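Local coordinates for Endonuclease/exonuclease/phosphatase (Beutenbergia cavernae DSM 12333, PDB 4RUW), which is of unknown function but carries a DNase I-like domain of the endonuclease/exonuclease/phosphatase family followed by an Ig-like domain, at residues 55-60 with 308-313; 219-224 with 230-235; 238-243 with 263-268; 296-301 with 322-327. All coordinates share one frame; numbering follows the deposited sequence.

Contact 1. Residues 55-60 with 308-313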
loop_
_atom_site.group_PDB
_atom_site.type_symbol
_atom_site.label_atom_id
_atom_site.label_comp_id
_atom_site.label_asym_id
_atom_site.label_seq_id
_atom_site.Cartn_x
_atom_site.Cartn_y
_atom_site.Cartn_z
ATOM N N ASP A 55 12.400 -10.252 -11.094
ATOM C CA ASP A 55 10.998 -10.254 -10.686
ATOM C C ASP A 55 10.785 -10.520 -9.212
ATOM O O ASP A 55 11.519 -11.287 -8.589
ATOM C CB ASP A 55 10.218 -11.308 -11.486
ATOM C CG ASP A 55 10.064 -10.941 -12.947
ATOM O OD1 ASP A 55 10.152 -9.741 -13.273
ATOM O OD2 ASP A 55 9.844 -11.854 -13.769
ATOM N N LEU A 56 9.756 -9.885 -8.666
ATOM C CA LEU A 56 9.355 -10.106 -7.282
ATOM C C LEU A 56 7.839 -10.052 -7.188
ATOM O O LEU A 56 7.244 -9.048 -7.566
ATOM C CB LEU A 56 9.938 -9.022 -6.384
ATOM C CG LEU A 56 9.677 -9.180 -4.890
ATOM C CD1 LEU A 56 10.447 -10.371 -4.337
ATOM C CD2 LEU A 56 10.044 -7.898 -4.151
ATOM N N ARG A 57 7.218 -11.120 -6.700
ATOM C CA ARG A 57 5.783 -11.116 -6.474
ATOM C C ARG A 57 5.521 -10.908 -4.988
ATOM O O ARG A 57 5.982 -11.688 -4.144
ATOM C CB ARG A 57 5.132 -12.405 -6.978
ATOM C CG ARG A 57 3.640 -12.473 -6.681
ATOM C CD ARG A 57 2.960 -13.654 -7.360
ATOM N NE ARG A 57 2.601 -13.306 -8.730
ATOM C CZ ARG A 57 1.667 -13.918 -9.453
ATOM N NH1 ARG A 57 0.989 -14.946 -8.954
ATOM N NH2 ARG A 57 1.411 -13.499 -10.684
ATOM N N VAL A 58 4.796 -9.843 -4.682
ATOM C CA VAL A 58 4.494 -9.453 -3.313
ATOM C C VAL A 58 2.995 -9.488 -3.131
ATOM O O VAL A 58 2.250 -8.893 -3.920
ATOM C CB VAL A 58 4.988 -8.019 -3.022
ATOM C CG1 VAL A 58 4.581 -7.578 -1.612
ATOM C CG2 VAL A 58 6.484 -7.940 -3.208
HETATM N N MSE A 59 2.559 -10.176 -2.086
HETATM C CA MSE A 59 1.148 -10.273 -1.776
HETATM C C MSE A 59 0.876 -9.667 -0.412
HETATM O O MSE A 59 1.701 -9.779 0.497
HETATM C CB MSE A 59 0.751 -11.744 -1.787
HETATM C CG MSE A 59 -0.706 -12.030 -1.417
HETATM SE SE MSE A 59 -1.186 -13.898 -1.586
HETATM C CE MSE A 59 -3.114 -13.693 -1.362
ATOM N N THR A 60 -0.271 -9.011 -0.272
ATOM C CA THR A 60 -0.743 -8.602 1.045
ATOM C C THR A 60 -2.182 -9.061 1.243
ATOM O O THR A 60 -2.978 -9.044 0.299
ATOM C CB THR A 60 -0.606 -7.067 1.285
ATOM O OG1 THR A 60 -0.873 -6.763 2.660
ATOM C CG2 THR A 60 -1.551 -6.270 0.407
ATOM N N ALA A 308 2.518 -5.986 -13.207
ATOM C CA ALA A 308 1.123 -6.410 -13.253
ATOM C C ALA A 308 0.632 -6.592 -11.831
ATOM O O ALA A 308 1.426 -6.631 -10.891
ATOM C CB ALA A 308 0.991 -7.722 -14.020
ATOM N N GLY A 309 -0.673 -6.715 -11.664
ATOM C CA GLY A 309 -1.199 -7.075 -10.365
ATOM C C GLY A 309 -2.634 -7.519 -10.475
ATOM O O GLY A 309 -3.314 -7.184 -11.453
ATOM N N HIS A 310 -3.107 -8.263 -9.486
ATOM C CA HIS A 310 -4.503 -8.683 -9.467
ATOM C C HIS A 310 -4.963 -8.871 -8.035
ATOM O O HIS A 310 -4.148 -9.112 -7.144
ATOM C CB HIS A 310 -4.715 -9.976 -10.270
ATOM C CG HIS A 310 -3.901 -11.139 -9.781
ATOM N ND1 HIS A 310 -2.600 -11.347 -10.176
ATOM C CD2 HIS A 310 -4.214 -12.156 -8.943
ATOM C CE1 HIS A 310 -2.141 -12.454 -9.607
ATOM N NE2 HIS A 310 -3.099 -12.957 -8.848
ATOM N N VAL A 311 -6.268 -8.767 -7.814
ATOM C CA VAL A 311 -6.827 -9.211 -6.554
ATOM C C VAL A 311 -7.033 -10.719 -6.645
ATOM O O VAL A 311 -7.320 -11.264 -7.714
ATOM C CB VAL A 311 -8.142 -8.482 -6.166
ATOM C CG1 VAL A 311 -7.849 -7.028 -5.788
ATOM C CG2 VAL A 311 -9.190 -8.587 -7.270
ATOM N N SER A 312 -6.853 -11.411 -5.532
ATOM C CA SER A 312 -6.972 -12.857 -5.565
ATOM C C SER A 312 -8.425 -13.286 -5.545
ATOM O O SER A 312 -9.173 -12.948 -4.621
ATOM C CB SER A 312 -6.236 -13.495 -4.398
ATOM O OG SER A 312 -6.250 -14.900 -4.538
ATOM N N LEU A 313 -8.816 -14.040 -6.570
ATOM C CA LEU A 313 -10.165 -14.579 -6.673
ATOM C C LEU A 313 -10.139 -16.113 -6.709
ATOM O O LEU A 313 -11.113 -16.751 -7.105
ATOM C CB LEU A 313 -10.889 -14.008 -7.896
ATOM C CG LEU A 313 -11.017 -12.480 -7.925
ATOM C CD1 LEU A 313 -11.653 -12.025 -9.229
ATOM C CD2 LEU A 313 -11.826 -11.970 -6.749
#

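Contact 2. Residues 219-224 with 230-235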
loop_
_atom_site.group_PDB
_atom_site.type_symbol
_atom_site.label_atom_id
_atom_site.label_comp_id
_atom_site.label_asym_id
_atom_site.label_seq_id
_atom_site.Cartn_x
_atom_site.Cartn_y
_atom_site.Cartn_z
ATOM N N ILE A 219 4.599 7.916 11.411
ATOM C CA ILE A 219 5.633 7.061 11.988
ATOM C C ILE A 219 6.045 5.982 10.982
ATOM O O ILE A 219 7.232 5.733 10.771
ATOM C CB ILE A 219 5.161 6.438 13.301
ATOM C CG1 ILE A 219 5.026 7.531 14.358
ATOM C CG2 ILE A 219 6.133 5.367 13.778
ATOM C CD1 ILE A 219 4.185 7.142 15.532
ATOM N N VAL A 220 5.067 5.365 10.333
ATOM C CA VAL A 220 5.369 4.355 9.325
ATOM C C VAL A 220 6.269 4.935 8.231
ATOM O O VAL A 220 7.312 4.364 7.890
ATOM C CB VAL A 220 4.081 3.798 8.711
ATOM C CG1 VAL A 220 4.378 2.965 7.482
ATOM C CG2 VAL A 220 3.327 2.987 9.750
ATOM N N LEU A 221 5.890 6.090 7.696
ATOM C CA LEU A 221 6.646 6.674 6.594
ATOM C C LEU A 221 8.059 7.060 7.005
ATOM O O LEU A 221 8.997 6.947 6.222
ATOM C CB LEU A 221 5.906 7.872 6.006
ATOM C CG LEU A 221 4.600 7.541 5.278
ATOM C CD1 LEU A 221 3.901 8.824 4.843
ATOM C CD2 LEU A 221 4.864 6.636 4.083
ATOM N N ASP A 222 8.212 7.506 8.244
ATOM C CA ASP A 222 9.530 7.900 8.716
ATOM C C ASP A 222 10.458 6.691 8.878
ATOM O O ASP A 222 11.661 6.849 9.018
ATOM C CB ASP A 222 9.415 8.735 9.995
ATOM C CG ASP A 222 8.840 10.132 9.731
ATOM O OD1 ASP A 222 8.698 10.516 8.552
ATOM O OD2 ASP A 222 8.540 10.862 10.699
ATOM N N HIS A 223 9.886 5.488 8.840
ATOM C CA HIS A 223 10.660 4.247 8.894
ATOM C C HIS A 223 10.957 3.638 7.523
ATOM O O HIS A 223 11.638 2.617 7.436
ATOM C CB HIS A 223 9.972 3.212 9.788
ATOM C CG HIS A 223 10.145 3.482 11.243
ATOM N ND1 HIS A 223 9.397 4.422 11.922
ATOM C CD2 HIS A 223 10.995 2.951 12.152
ATOM C CE1 HIS A 223 9.785 4.462 13.183
ATOM N NE2 HIS A 223 10.751 3.579 13.350
ATOM N N VAL A 224 10.460 4.257 6.456
ATOM C CA VAL A 224 10.754 3.786 5.105
ATOM C C VAL A 224 11.916 4.571 4.513
ATOM O O VAL A 224 11.919 5.799 4.529
ATOM C CB VAL A 224 9.547 3.936 4.164
ATOM C CG1 VAL A 224 9.897 3.404 2.793
ATOM C CG2 VAL A 224 8.362 3.197 4.709
ATOM N N SER A 230 12.515 -1.215 -1.208
ATOM C CA SER A 230 11.610 -1.488 -0.104
ATOM C C SER A 230 10.176 -1.550 -0.599
ATOM O O SER A 230 9.820 -0.926 -1.603
ATOM C CB SER A 230 11.693 -0.399 0.968
ATOM O OG SER A 230 13.022 -0.072 1.323
ATOM N N VAL A 231 9.354 -2.291 0.134
ATOM C CA VAL A 231 7.916 -2.271 -0.070
ATOM C C VAL A 231 7.226 -1.994 1.257
ATOM O O VAL A 231 7.746 -2.337 2.319
ATOM C CB VAL A 231 7.379 -3.578 -0.705
ATOM C CG1 VAL A 231 7.958 -3.767 -2.094
ATOM C CG2 VAL A 231 7.670 -4.784 0.169
ATOM N N LEU A 232 6.069 -1.344 1.181
ATOM C CA LEU A 232 5.214 -1.085 2.333
ATOM C C LEU A 232 3.862 -1.664 1.980
ATOM O O LEU A 232 3.270 -1.291 0.970
ATOM C CB LEU A 232 5.107 0.417 2.603
ATOM C CG LEU A 232 4.005 0.850 3.574
ATOM C CD1 LEU A 232 4.204 0.245 4.961
ATOM C CD2 LEU A 232 3.921 2.367 3.649
ATOM N N ALA A 233 3.380 -2.585 2.800
ATOM C CA ALA A 233 2.163 -3.285 2.461
ATOM C C ALA A 233 1.281 -3.482 3.669
ATOM O O ALA A 233 1.754 -3.647 4.789
ATOM C CB ALA A 233 2.476 -4.629 1.812
ATOM N N GLY A 234 -0.020 -3.498 3.413
ATOM C CA GLY A 234 -0.993 -3.877 4.410
ATOM C C GLY A 234 -2.300 -3.145 4.270
ATOM O O GLY A 234 -2.542 -2.415 3.302
ATOM N N ASP A 235 -3.148 -3.357 5.263
ATOM C CA ASP A 235 -4.456 -2.740 5.334
ATOM C C ASP A 235 -4.284 -1.363 5.970
ATOM O O ASP A 235 -4.237 -1.223 7.194
ATOM C CB ASP A 235 -5.356 -3.640 6.183
ATOM C CG ASP A 235 -6.777 -3.125 6.312
ATOM O OD1 ASP A 235 -7.084 -2.006 5.840
ATOM O OD2 ASP A 235 -7.599 -3.863 6.916
#

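Contact 3. Residues 238-243 with 263-268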
loop_
_atom_site.group_PDB
_atom_site.type_symbol
_atom_site.label_atom_id
_atom_site.label_comp_id
_atom_site.label_asym_id
_atom_site.label_seq_id
_atom_site.Cartn_x
_atom_site.Cartn_y
_atom_site.Cartn_z
ATOM N N ILE A 238 -7.464 3.303 4.608
ATOM C CA ILE A 238 -7.779 4.590 4.005
ATOM C C ILE A 238 -8.038 4.395 2.525
ATOM O O ILE A 238 -7.377 3.579 1.882
ATOM C CB ILE A 238 -6.636 5.633 4.217
ATOM C CG1 ILE A 238 -5.319 5.169 3.576
ATOM C CG2 ILE A 238 -6.467 5.930 5.694
ATOM C CD1 ILE A 238 -4.214 6.224 3.635
ATOM N N TRP A 239 -9.009 5.128 1.990
ATOM C CA TRP A 239 -9.125 5.271 0.548
ATOM C C TRP A 239 -8.004 6.188 0.063
ATOM O O TRP A 239 -7.291 6.797 0.863
ATOM C CB TRP A 239 -10.426 5.947 0.166
ATOM C CG TRP A 239 -11.707 5.275 0.533
ATOM C CD1 TRP A 239 -11.897 4.138 1.275
ATOM C CD2 TRP A 239 -13.001 5.722 0.132
ATOM N NE1 TRP A 239 -13.254 3.862 1.360
ATOM C CE2 TRP A 239 -13.944 4.825 0.666
ATOM C CE3 TRP A 239 -13.450 6.812 -0.624
ATOM C CZ2 TRP A 239 -15.315 4.981 0.467
ATOM C CZ3 TRP A 239 -14.798 6.970 -0.822
ATOM C CH2 TRP A 239 -15.721 6.062 -0.276
ATOM N N THR A 240 -7.872 6.334 -1.250
ATOM C CA THR A 240 -6.923 7.302 -1.779
ATOM C C THR A 240 -7.458 8.733 -1.745
ATOM O O THR A 240 -6.668 9.682 -1.797
ATOM C CB THR A 240 -6.481 6.973 -3.211
ATOM O OG1 THR A 240 -7.637 6.912 -4.047
ATOM C CG2 THR A 240 -5.740 5.648 -3.258
ATOM N N THR A 241 -8.779 8.893 -1.649
ATOM C CA THR A 241 -9.387 10.220 -1.640
ATOM C C THR A 241 -10.358 10.345 -0.469
ATOM O O THR A 241 -10.854 9.342 0.057
ATOM C CB THR A 241 -10.149 10.529 -2.945
ATOM O OG1 THR A 241 -11.139 9.518 -3.181
ATOM C CG2 THR A 241 -9.198 10.628 -4.125
ATOM N N ASP A 242 -10.635 11.579 -0.068
ATOM C CA ASP A 242 -11.502 11.834 1.074
ATOM C C ASP A 242 -12.857 11.151 0.900
ATOM O O ASP A 242 -13.475 11.229 -0.164
ATOM C CB ASP A 242 -11.727 13.334 1.241
ATOM C CG ASP A 242 -10.461 14.091 1.610
ATOM O OD1 ASP A 242 -9.457 13.470 2.035
ATOM O OD2 ASP A 242 -10.478 15.335 1.487
ATOM N N VAL A 243 -13.329 10.496 1.956
ATOM C CA VAL A 243 -14.640 9.864 1.926
ATOM C C VAL A 243 -15.694 10.965 1.982
ATOM O O VAL A 243 -15.738 11.721 2.943
ATOM C CB VAL A 243 -14.807 8.903 3.121
ATOM C CG1 VAL A 243 -16.206 8.316 3.152
ATOM C CG2 VAL A 243 -13.769 7.794 3.061
ATOM N N LEU A 263 7.111 6.894 -2.549
ATOM C CA LEU A 263 6.467 5.592 -2.642
ATOM C C LEU A 263 5.392 5.623 -3.713
ATOM O O LEU A 263 4.623 6.575 -3.783
ATOM C CB LEU A 263 5.861 5.198 -1.291
ATOM C CG LEU A 263 6.885 4.834 -0.217
ATOM C CD1 LEU A 263 6.255 4.747 1.150
ATOM C CD2 LEU A 263 7.515 3.489 -0.568
ATOM N N ALA A 264 5.336 4.574 -4.531
ATOM C CA ALA A 264 4.345 4.456 -5.597
ATOM C C ALA A 264 3.309 3.414 -5.204
ATOM O O ALA A 264 3.661 2.329 -4.731
ATOM C CB ALA A 264 5.020 4.058 -6.898
ATOM N N ASP A 265 2.037 3.753 -5.399
ATOM C CA ASP A 265 0.921 2.852 -5.178
ATOM C C ASP A 265 0.930 1.885 -6.355
ATOM O O ASP A 265 0.545 2.249 -7.469
ATOM C CB ASP A 265 -0.351 3.702 -5.146
ATOM C CG ASP A 265 -1.630 2.898 -4.946
ATOM O OD1 ASP A 265 -1.651 1.656 -5.125
ATOM O OD2 ASP A 265 -2.647 3.554 -4.633
ATOM N N THR A 266 1.405 0.664 -6.125
ATOM C CA THR A 266 1.719 -0.200 -7.253
ATOM C C THR A 266 0.481 -0.588 -8.064
ATOM O O THR A 266 0.528 -0.579 -9.289
ATOM C CB THR A 266 2.539 -1.443 -6.848
ATOM O OG1 THR A 266 1.786 -2.263 -5.950
ATOM C CG2 THR A 266 3.873 -1.022 -6.201
ATOM N N TRP A 267 -0.627 -0.881 -7.382
ATOM C CA TRP A 267 -1.855 -1.220 -8.087
ATOM C C TRP A 267 -2.217 -0.147 -9.106
ATOM O O TRP A 267 -2.537 -0.434 -10.262
ATOM C CB TRP A 267 -3.011 -1.379 -7.097
ATOM C CG TRP A 267 -4.294 -1.747 -7.798
ATOM C CD1 TRP A 267 -5.225 -0.890 -8.332
ATOM C CD2 TRP A 267 -4.764 -3.075 -8.072
ATOM N NE1 TRP A 267 -6.249 -1.613 -8.909
ATOM C CE2 TRP A 267 -5.988 -2.948 -8.765
ATOM C CE3 TRP A 267 -4.274 -4.352 -7.784
ATOM C CZ2 TRP A 267 -6.716 -4.059 -9.188
ATOM C CZ3 TRP A 267 -5.009 -5.449 -8.191
ATOM C CH2 TRP A 267 -6.214 -5.298 -8.882
ATOM N N ARG A 268 -2.161 1.105 -8.665
ATOM C CA ARG A 268 -2.611 2.228 -9.458
ATOM C C ARG A 268 -1.697 2.520 -10.654
ATOM O O ARG A 268 -2.100 3.214 -11.581
ATOM C CB ARG A 268 -2.696 3.420 -8.515
ATOM C CG ARG A 268 -3.360 4.645 -9.024
ATOM C CD ARG A 268 -3.401 5.657 -7.891
ATOM N NE ARG A 268 -4.265 6.759 -8.245
ATOM C CZ ARG A 268 -4.761 7.623 -7.373
ATOM N NH1 ARG A 268 -4.454 7.532 -6.077
ATOM N NH2 ARG A 268 -5.545 8.593 -7.815
#

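Contact 4. Residues 296-301 with 322-327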
loop_
_atom_site.group_PDB
_atom_site.type_symbol
_atom_site.label_atom_id
_atom_site.label_comp_id
_atom_site.label_asym_id
_atom_site.label_seq_id
_atom_site.Cartn_x
_atom_site.Cartn_y
_atom_site.Cartn_z
ATOM N N ASP A 296 -6.318 -1.923 1.005
ATOM C CA ASP A 296 -5.135 -2.761 1.177
ATOM C C ASP A 296 -4.204 -2.411 0.026
ATOM O O ASP A 296 -4.638 -2.385 -1.121
ATOM C CB ASP A 296 -5.514 -4.233 1.083
ATOM C CG ASP A 296 -6.434 -4.688 2.211
ATOM O OD1 ASP A 296 -7.673 -4.535 2.104
ATOM O OD2 ASP A 296 -5.920 -5.247 3.204
ATOM N N TYR A 297 -2.940 -2.119 0.340
ATOM C CA TYR A 297 -2.024 -1.554 -0.634
ATOM C C TYR A 297 -0.679 -2.265 -0.640
ATOM O O TYR A 297 -0.240 -2.816 0.378
ATOM C CB TYR A 297 -1.728 -0.092 -0.285
ATOM C CG TYR A 297 -2.889 0.868 -0.340
ATOM C CD1 TYR A 297 -3.120 1.642 -1.470
ATOM C CD2 TYR A 297 -3.722 1.042 0.753
ATOM C CE1 TYR A 297 -4.156 2.546 -1.518
ATOM C CE2 TYR A 297 -4.761 1.950 0.717
ATOM C CZ TYR A 297 -4.977 2.697 -0.425
ATOM O OH TYR A 297 -5.992 3.620 -0.481
ATOM N N VAL A 298 0.002 -2.181 -1.780
ATOM C CA VAL A 298 1.432 -2.440 -1.864
ATOM C C VAL A 298 2.081 -1.198 -2.456
ATOM O O VAL A 298 1.818 -0.852 -3.611
ATOM C CB VAL A 298 1.750 -3.687 -2.728
ATOM C CG1 VAL A 298 3.259 -3.873 -2.832
ATOM C CG2 VAL A 298 1.078 -4.914 -2.141
ATOM N N PHE A 299 2.894 -0.520 -1.655
ATOM C CA PHE A 299 3.676 0.624 -2.106
ATOM C C PHE A 299 5.117 0.187 -2.321
ATOM O O PHE A 299 5.630 -0.651 -1.573
ATOM C CB PHE A 299 3.635 1.752 -1.068
ATOM C CG PHE A 299 2.342 2.519 -1.056
ATOM C CD1 PHE A 299 2.163 3.601 -1.912
ATOM C CD2 PHE A 299 1.309 2.176 -0.194
ATOM C CE1 PHE A 299 0.984 4.322 -1.922
ATOM C CE2 PHE A 299 0.117 2.900 -0.204
ATOM C CZ PHE A 299 -0.041 3.965 -1.075
ATOM N N ALA A 300 5.770 0.746 -3.336
ATOM C CA ALA A 300 7.152 0.374 -3.643
ATOM C C ALA A 300 8.011 1.623 -3.820
ATOM O O ALA A 300 7.520 2.671 -4.241
ATOM C CB ALA A 300 7.224 -0.506 -4.887
ATOM N N THR A 301 9.296 1.494 -3.505
ATOM C CA THR A 301 10.249 2.575 -3.681
ATOM C C THR A 301 10.670 2.708 -5.150
ATOM O O THR A 301 10.347 1.839 -5.967
ATOM C CB THR A 301 11.471 2.343 -2.775
ATOM O OG1 THR A 301 12.089 1.105 -3.126
ATOM C CG2 THR A 301 11.049 2.322 -1.299
ATOM N N LEU A 322 -9.963 -9.099 0.154
ATOM C CA LEU A 322 -9.286 -9.793 -0.928
ATOM C C LEU A 322 -7.781 -9.609 -0.815
ATOM O O LEU A 322 -7.301 -8.534 -0.455
ATOM C CB LEU A 322 -9.734 -9.246 -2.283
ATOM C CG LEU A 322 -11.220 -9.371 -2.614
ATOM C CD1 LEU A 322 -11.494 -8.725 -3.965
ATOM C CD2 LEU A 322 -11.691 -10.830 -2.597
ATOM N N GLY A 323 -7.037 -10.654 -1.152
ATOM C CA GLY A 323 -5.597 -10.531 -1.270
ATOM C C GLY A 323 -5.225 -9.685 -2.479
ATOM O O GLY A 323 -5.910 -9.710 -3.503
ATOM N N VAL A 324 -4.147 -8.920 -2.356
ATOM C CA VAL A 324 -3.624 -8.112 -3.457
ATOM C C VAL A 324 -2.279 -8.715 -3.842
ATOM O O VAL A 324 -1.401 -8.883 -2.987
ATOM C CB VAL A 324 -3.442 -6.631 -3.039
ATOM C CG1 VAL A 324 -2.821 -5.826 -4.172
ATOM C CG2 VAL A 324 -4.768 -6.027 -2.596
ATOM N N VAL A 325 -2.129 -9.064 -5.116
ATOM C CA VAL A 325 -0.959 -9.786 -5.597
ATOM C C VAL A 325 -0.274 -8.985 -6.686
ATOM O O VAL A 325 -0.830 -8.809 -7.767
ATOM C CB VAL A 325 -1.355 -11.177 -6.147
ATOM C CG1 VAL A 325 -0.111 -11.974 -6.531
ATOM C CG2 VAL A 325 -2.214 -11.935 -5.132
HETATM N N MSE A 326 0.916 -8.476 -6.392
HETATM C CA MSE A 326 1.609 -7.573 -7.309
HETATM C C MSE A 326 2.876 -8.194 -7.851
HETATM O O MSE A 326 3.650 -8.807 -7.108
HETATM C CB MSE A 326 2.010 -6.290 -6.582
HETATM C CG MSE A 326 0.845 -5.528 -5.943
HETATM SE SE MSE A 326 -0.565 -5.033 -7.187
HETATM C CE MSE A 326 0.523 -4.183 -8.558
ATOM N N ASP A 327 3.100 -8.002 -9.147
ATOM C CA ASP A 327 4.332 -8.431 -9.800
ATOM C C ASP A 327 5.177 -7.190 -10.054
ATOM O O ASP A 327 4.775 -6.293 -10.809
ATOM C CB ASP A 327 4.020 -9.159 -11.106
ATOM C CG ASP A 327 3.426 -10.540 -10.870
ATOM O OD1 ASP A 327 3.965 -11.292 -10.037
ATOM O OD2 ASP A 327 2.410 -10.877 -11.508
HETATM O O HOH W 1 -6.386 -7.859 2.106
#

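Contact 1. Residues 55-60 with 308-313
Arg57 reaches across to His310 with the far end of its side chain. At the start, CG stands anti to the backbone N (chi1 176°), and the end of the chain comes nearer the other segment than its CB bond would suggest. CG and CD run beside Val325. A bend at chi3 (-84°) then turns the head group. NE forms a salt bridge with Asp327 OD1, and NH1 is hydrogen-bonded to the carbonyl O of Glu87. At the tip, NH2 comes within 3.9 Å of His310 CE1, while NH1 and CZ each stand 4.1 Å from that same carbon. CE1 therefore lies over one face of the guanidinium, whereas NH2 meets the imidazole at its edge and in its plane. The two planes are 67° apart, a steep edge-on approach without a hydrogen bond between the groups.

The evidence places this contact across an intervening strand. In the mixed sheet of the DNase I-like fold, strand 324-330 runs antiparallel between strands 55-62 and 304-311, and the CA atoms of Arg57 and Gly309 are 9.0 Å apart. The gap is spanned by the long Arg57 and Met59, on the side where helix 77-87 packs.

Met59, a selenomethionine, makes a second, looser approach: its extended chain brings CE to 4.4 Å from Ser312 CB. Glu87 of helix 77-87 holds both His310 and Ser312: its OE1 is hydrogen-bonded to His310 NE2 and its OE2 to Ser312 OG, leaving the imidazole turned with CE1 toward the arginine.

Contact 2. Residues 219-224 with 230-235
Val220 and Leu232 meet at a slant, with the CB bonds of both pointing toward the other segment. One methyl does the touching on the helix side: Val220 CG1 lies 3.7 Å from Leu232 CD1 and 3.9 Å from Leu232 CD2, so it faces both branches of the leucine fork. The torsions account for this. Leu232 CG is anti to its backbone N (chi1 167°), which sends the fork out toward the helix.

Leu221 arrives from another side, its CB bond not aimed at the strand, and makes a looser approach of 4.4 Å between its CD2 and Leu232 CD2. Val224 CG2, just past the helix, stands 4.6 Å from Leu232 CD2.

These residues close a beta-alpha-beta unit, in which helix 207-222 connects the parallel neighbours 192-200 and 230-233 and covers the sheet they share. Leu166 from strand 157-166 extends the apolar layer beside Val220, and Trp257 and Ile258 of helix 251-260 do so beside Leu221.

The helix end is held separately, within its own segment. Ile219 O accepts a nearly straight bond from His223 ND1 (2.8 Å, 170°), with Ile219 O in the plane of the imidazole, though the donor stands 38° out of the carbonyl plane; the backbone N of His223 adds a weak bond to that same oxygen and a shorter one, 3.0 Å, to Val220 O.

Contact 3. Residues 238-243 with 263-268
Asp265 OD2 forms a salt bridge with Arg294 NH2 and at the same time faces the methyl of Thr240, whose CG2 lies 4.0 Å away. This meeting belongs to the edge of the second sheet of the DNase I-like fold, where the short outermost strand 264-265 passes into helix 266-270 and the loop after strand 230-233 folds back against it.

Thr240 also packs against Arg268. NH1 of the arginine is 3.6 Å from both CB and CG2 of Thr240, and 3.8 Å from Thr240 OG1, without a hydrogen bond between those last two atoms. The guanidinium gets there because its chain is extended from CG to NE, after a first torsion that sets CG anti to the backbone N (chi1 -170°). On the threonine, chi1 of 58° puts OG1 between the backbone N and the carbonyl carbon and swings CG2 to the nitrogen side, where it can face both the carboxylate and the arginine. Thr240 and Asp265 cross at about a right angle, and Thr240 meets Arg268 at a slant.

Both segments share a partner in the Ig-like part of the chain: the Asn368 amide takes a hydrogen bond at OD1 from Arg268 NH2 and gives one from ND2 to Thr240 O. The contact thus lies against the Ig-like part, where Arg268 also has backbone bonding with Cys404, one half of the disulfide to Cys366.

Within the loop, Val243 folds back on Trp239, its CG2 sitting 3.6 Å above the indole plane, over the ring centre.

Contact 4. Residues 296-301 with 322-327
Apolar packing between Val298 and Met326 leads this contact, which joins the two sheets of the DNase I-like sandwich face to face. The short strand segments 296-300 and 324-327 run nearly parallel, at 20° with axes 7.9 Å apart at their closest, and no hydrogen bond links them directly; the spacing is wider than that of hydrogen-bonded neighbours and consistent with packing of one sheet on the other.

Among the apolar pairs, Met326 CG, in a selenomethionine, rests 3.8 Å from Val298 CB and 3.9 Å from Val298 CG2. The two side chains slide past each other in opposite directions, and bends at chi2 (-57°) and chi3 (-51°) fold the rest of the selenomethionine back, with Thr266, Trp267 and Val270 of helix 266-270 packed around it. Val324 fills the next position: its CG1 approaches Val298 CG2 at 4.5 Å, a loose contact, and Val324 CG2 lies 3.9 Å from Asp296 O and 4.2 Å from Asp296 CB. Thr60 of strand 55-62 adjoins both valines.

Polar interactions collect at the Asp296 end. The carboxylate is buried, and its OD1 is hydrogen-bonded to both Thr278 OG1 and His321 ND1, two bonds that should limit how far the group can rotate. Asp296 OD2 is linked to Leu322 O through a water. That water gives a sound bond of 2.8 Å to Leu322 O and a weak one of 2.9 Å to Asp296 OD2.

Contact 4 links the two sheets, and the others are placed round it. Contact 1, its centre about 6 Å from that of contact 4, joins strands 55-62 and 304-311, which flank strand 324-330, the strand contact 4 uses; along the chain their segments alternate. Contacts 2 and 3 each pack a helix or loop against the second sheet, with centres about 12 and 11 Å from that of contact 4; there strand 296-300 runs between strands 230-233 and 264-265. Contact 2 closes before contact 3 opens, and contact 3 before contact 4. Contact 1 joins regions about 250 residues apart, the others regions close in sequence, and contact 3 borders the Ig-like part.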